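PDB 2HZG: mandelate racemase/muconate lactonizing enzyme/Enolase superfamily from Rhodobacter sphaeroides, which belongs to the enolase superfamily, joining an N-terminal alpha/beta capping domain to a parallel beta/alpha barrel that holds a sodium ion. Local coordinates for residues Q74-P79 against D112-R117; L29-A34 against S104-A109. All coordinates share one frame; numbering follows the deposited sequence.

Contact 1 (Q74-P79 against D112-R117); sequences QRLDGP and DLLGRR
Two leucines of a helix and one leucine of a loop make most of this contact. All three are buried, and the side chains meet through apolar groups alone. Leu76 and Leu114 reach toward each other tip to tip. In Leu76, CG is anti to the backbone N (chi1 -174°), which sends the isobutyl group from the loop toward the helix. Its CD1 meets CD1 of Leu114 at 3.9 Å, and its CG lies 4.0 Å from Leu114 CD2. The other branch turns to the preceding helix residue, Leu113. Leu76 CD2 touches CD2 of Leu113 at 4.1 Å, and these two side chains cross obliquely. Leu76 thus divides its two methyl groups between neighbouring leucines.

Leu114 holds CG anti to its carbonyl carbon (chi1 -71°). CD1 continues anti to CA (chi2 179°), so this methyl is the far tip of an extended side chain. It sits over the face of the peptide group joining Gly78 and Pro79. Leu114 CD1 is 3.4 Å from Gly78 C and 3.7 Å from Pro79 N, a snug fit against bare backbone. The proline ring adds a looser touch, with CD of Pro79 4.3 Å from Leu114 CD1.

The loop runs from helix 48-56 to helix 79-92, and backbone hydrogen bonds link Gln74 to Ile5 and Leu76 to Leu3. Ile82 of helix 79-92 packs on both Leu76 and Leu114. Leu113 also rests on Val33 and Ala35 of strand 27-35 and on His38 of strand 38-44. The contact therefore joins the loop before helix 79-92 to the C-terminal part of helix 99-118, beside the antiparallel sheet.

Contact 2 (L29-A34 against S104-A109); sequences LLVRVA and SGIEMA
The flat groups that meet here are peptide planes. Val31 lies over one face of the peptide between Gly105 and Ile106. Its CG2 stands almost straight above Gly105 C at 4.0 Å, and its CB is 3.9 Å from Gly105 O. The Val31 carbonyl is met from above its own plane by the methyl of Ala109, with Val31 O 3.9 Å from Ala109 CB. Within the sheet, the backbone of Val31 is hydrogen-bonded to Gly42 of strand 38-44.

Gly105 has no side chain, so the valine settles directly on the helix backbone. The CA atoms of Val31 and Gly105 come within 5.9 Å. Val31 CG1 is anti to the backbone N and turns to Ile106, where it meets CG1 at 3.9 Å. The two side chains cross obliquely. One helical turn after Gly105, Ala109 CB packs on CG2 of Val33 at 3.7 Å.

Strand and helix run in roughly the same direction, their axes crossing at -41° and approaching to 7.8 Å. Leu30 and Arg32 point away from the helix, and Arg32 forms a salt bridge with Asp9 of strand 5-14. This is the alpha/beta packing of the enolase-superfamily N-terminal domain, where the middle strand of a three-stranded antiparallel sheet lies against a long helix.

How the contacts relate
From the N terminus, strand 27-35 comes first and supplies residues 29-34 of contact 2. The chain then passes through strand 38-44 and helix 48-56 to the loop 74-79 of contact 1. Helix 79-92 follows, and helix 99-118 provides the second partner of both contacts. Contact 2 closes a loop with 69 residues between its segments; contact 1 closes one of 32. The segments alternate, so the two loops cross. Leu113 joins the contacts directly, its CD1 lying 3.7 Å from Val33 O. Successive parts of helix 99-118 thus tie the sheet and the 74-79 loop together in the N-terminal domain.

Contact 1 (Q74-P79 against D112-R117)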
# COMPACT_ATOMS: atom_id res chain seq x y z
N GLN A 74 -10.88 22.94 2.90
CA GLN A 74 -11.90 22.17 3.63
C GLN A 74 -12.30 22.80 4.96
O GLN A 74 -11.45 23.34 5.68
CB GLN A 74 -11.41 20.73 3.84
CG GLN A 74 -11.39 19.95 2.51
CD GLN A 74 -12.81 19.67 2.02
OE1 GLN A 74 -13.70 19.44 2.84
NE2 GLN A 74 -13.03 19.72 0.71
N ARG A 75 -13.59 22.70 5.29
CA ARG A 75 -14.10 23.21 6.56
C ARG A 75 -13.63 22.32 7.70
O ARG A 75 -13.65 21.09 7.58
CB ARG A 75 -15.63 23.29 6.57
CG ARG A 75 -16.20 24.24 5.54
CD ARG A 75 -17.71 24.54 5.78
NE ARG A 75 -18.10 25.73 5.04
CZ ARG A 75 -17.90 26.98 5.46
NH1 ARG A 75 -17.32 27.20 6.64
NH2 ARG A 75 -18.26 28.01 4.70
N LEU A 76 -13.23 22.96 8.79
CA LEU A 76 -12.72 22.27 9.95
C LEU A 76 -13.33 22.89 11.21
O LEU A 76 -12.68 23.68 11.93
CB LEU A 76 -11.18 22.31 9.97
CG LEU A 76 -10.43 21.50 11.05
CD1 LEU A 76 -10.58 19.99 10.84
CD2 LEU A 76 -8.95 21.90 11.07
N ASP A 77 -14.59 22.52 11.44
CA ASP A 77 -15.42 23.06 12.52
C ASP A 77 -15.46 22.17 13.76
O ASP A 77 -16.13 22.52 14.74
CB ASP A 77 -16.86 23.24 12.03
CG ASP A 77 -17.01 24.40 11.06
OD1 ASP A 77 -16.33 25.43 11.29
OD2 ASP A 77 -17.80 24.28 10.10
N GLY A 78 -14.77 21.03 13.72
CA GLY A 78 -14.77 20.10 14.84
C GLY A 78 -14.26 18.73 14.43
O GLY A 78 -14.01 18.50 13.25
N PRO A 79 -14.10 17.82 15.41
CA PRO A 79 -13.56 16.48 15.17
C PRO A 79 -14.22 15.72 14.02
O PRO A 79 -13.52 15.03 13.28
CB PRO A 79 -13.82 15.77 16.51
CG PRO A 79 -13.69 16.86 17.51
CD PRO A 79 -14.39 18.03 16.85
N ASP A 112 -4.12 18.07 16.42
CA ASP A 112 -3.27 19.05 17.08
C ASP A 112 -3.89 20.47 16.98
O ASP A 112 -4.04 21.15 18.00
CB ASP A 112 -1.85 19.01 16.51
CG ASP A 112 -0.84 19.80 17.37
OD1 ASP A 112 -0.90 19.69 18.62
OD2 ASP A 112 0.01 20.51 16.79
N LEU A 113 -4.27 20.87 15.76
CA LEU A 113 -4.87 22.18 15.50
C LEU A 113 -6.17 22.35 16.31
O LEU A 113 -6.33 23.32 17.04
CB LEU A 113 -5.16 22.37 14.00
CG LEU A 113 -5.54 23.75 13.42
CD1 LEU A 113 -5.32 23.77 11.90
CD2 LEU A 113 -6.96 24.20 13.77
N LEU A 114 -7.09 21.42 16.18
CA LEU A 114 -8.34 21.55 16.92
C LEU A 114 -8.11 21.52 18.44
O LEU A 114 -8.76 22.26 19.16
CB LEU A 114 -9.39 20.50 16.49
CG LEU A 114 -9.99 20.74 15.09
CD1 LEU A 114 -11.01 19.65 14.73
CD2 LEU A 114 -10.66 22.10 14.97
N GLY A 115 -7.18 20.67 18.90
CA GLY A 115 -6.87 20.61 20.32
C GLY A 115 -6.30 21.92 20.84
O GLY A 115 -6.69 22.41 21.90
N ARG A 116 -5.37 22.49 20.09
CA ARG A 116 -4.79 23.79 20.43
C ARG A 116 -5.83 24.91 20.42
O ARG A 116 -5.84 25.75 21.32
CB ARG A 116 -3.61 24.11 19.50
CG ARG A 116 -2.38 23.22 19.80
CD ARG A 116 -1.46 23.11 18.60
NE ARG A 116 -1.02 24.43 18.16
CZ ARG A 116 0.09 25.03 18.58
NH1 ARG A 116 0.89 24.40 19.44
NH2 ARG A 116 0.41 26.25 18.15
N ARG A 117 -6.72 24.90 19.43
CA ARG A 117 -7.76 25.91 19.38
C ARG A 117 -8.70 25.79 20.58
O ARG A 117 -9.04 26.78 21.20
CB ARG A 117 -8.55 25.82 18.07
CG ARG A 117 -9.66 26.88 17.98
CD ARG A 117 -10.32 26.89 16.63
NE ARG A 117 -11.65 27.49 16.71
CZ ARG A 117 -12.77 26.81 16.94
NH1 ARG A 117 -12.74 25.49 17.10
NH2 ARG A 117 -13.93 27.46 17.00

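Contact 2 (L29-A34 against S104-A109)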
# COMPACT_ATOMS: atom_id res chain seq x y z
N LEU A 29 9.02 13.75 7.52
CA LEU A 29 8.17 14.69 6.80
C LEU A 29 7.20 15.30 7.81
O LEU A 29 6.32 14.61 8.32
CB LEU A 29 7.42 14.03 5.62
CG LEU A 29 6.52 15.02 4.84
CD1 LEU A 29 7.32 16.12 4.13
CD2 LEU A 29 5.68 14.27 3.82
N LEU A 30 7.41 16.58 8.12
CA LEU A 30 6.54 17.28 9.06
C LEU A 30 5.48 18.07 8.30
O LEU A 30 5.70 18.51 7.17
CB LEU A 30 7.36 18.22 9.96
CG LEU A 30 8.39 17.63 10.93
CD1 LEU A 30 8.85 18.71 11.90
CD2 LEU A 30 7.83 16.44 11.72
N VAL A 31 4.32 18.23 8.91
CA VAL A 31 3.18 18.81 8.23
C VAL A 31 2.63 19.88 9.14
O VAL A 31 2.24 19.59 10.27
CB VAL A 31 2.05 17.76 7.97
CG1 VAL A 31 0.86 18.43 7.28
CG2 VAL A 31 2.54 16.57 7.11
N ARG A 32 2.60 21.12 8.65
CA ARG A 32 1.99 22.21 9.40
C ARG A 32 0.72 22.62 8.69
O ARG A 32 0.77 23.07 7.54
CB ARG A 32 2.94 23.42 9.52
CG ARG A 32 2.37 24.55 10.41
CD ARG A 32 3.25 25.80 10.42
NE ARG A 32 3.48 26.33 9.08
CZ ARG A 32 4.57 27.00 8.71
NH1 ARG A 32 5.55 27.25 9.59
NH2 ARG A 32 4.68 27.42 7.45
N VAL A 33 -0.41 22.47 9.36
CA VAL A 33 -1.70 22.88 8.81
C VAL A 33 -2.09 24.21 9.46
O VAL A 33 -1.93 24.38 10.68
CB VAL A 33 -2.79 21.80 9.04
CG1 VAL A 33 -4.15 22.27 8.49
CG2 VAL A 33 -2.38 20.45 8.41
N ALA A 34 -2.58 25.15 8.65
CA ALA A 34 -3.11 26.43 9.15
C ALA A 34 -4.58 26.56 8.78
O ALA A 34 -4.95 26.34 7.62
CB ALA A 34 -2.30 27.63 8.59
N SER A 104 -1.60 10.55 6.99
CA SER A 104 -1.28 10.36 8.41
C SER A 104 -0.86 11.66 9.12
O SER A 104 -1.42 12.01 10.17
CB SER A 104 -0.20 9.28 8.58
OG SER A 104 -0.68 7.99 8.20
N GLY A 105 0.15 12.32 8.56
CA GLY A 105 0.71 13.55 9.14
C GLY A 105 -0.31 14.70 9.13
O GLY A 105 -0.38 15.47 10.08
N ILE A 106 -1.09 14.78 8.05
CA ILE A 106 -2.14 15.80 7.92
C ILE A 106 -3.22 15.60 8.97
O ILE A 106 -3.58 16.53 9.66
CB ILE A 106 -2.79 15.77 6.51
CG1 ILE A 106 -1.77 16.23 5.46
CG2 ILE A 106 -4.11 16.63 6.44
CD1 ILE A 106 -2.10 15.81 4.06
N GLU A 107 -3.70 14.37 9.09
CA GLU A 107 -4.78 14.03 9.99
C GLU A 107 -4.39 14.30 11.46
O GLU A 107 -5.16 14.90 12.21
CB GLU A 107 -5.21 12.57 9.74
CG GLU A 107 -6.56 12.13 10.36
CD GLU A 107 -6.41 11.65 11.80
OE1 GLU A 107 -5.32 11.81 12.45
OE2 GLU A 107 -7.39 11.06 12.31
N MET A 108 -3.21 13.86 11.87
CA MET A 108 -2.78 14.14 13.24
C MET A 108 -2.59 15.65 13.49
O MET A 108 -2.86 16.11 14.60
CB MET A 108 -1.55 13.31 13.65
CG MET A 108 -0.23 13.77 13.12
SD MET A 108 1.19 12.84 13.77
CE MET A 108 0.76 11.20 13.15
N ALA A 109 -2.15 16.40 12.46
CA ALA A 109 -2.02 17.87 12.56
C ALA A 109 -3.38 18.54 12.77
O ALA A 109 -3.45 19.59 13.40
CB ALA A 109 -1.32 18.45 11.31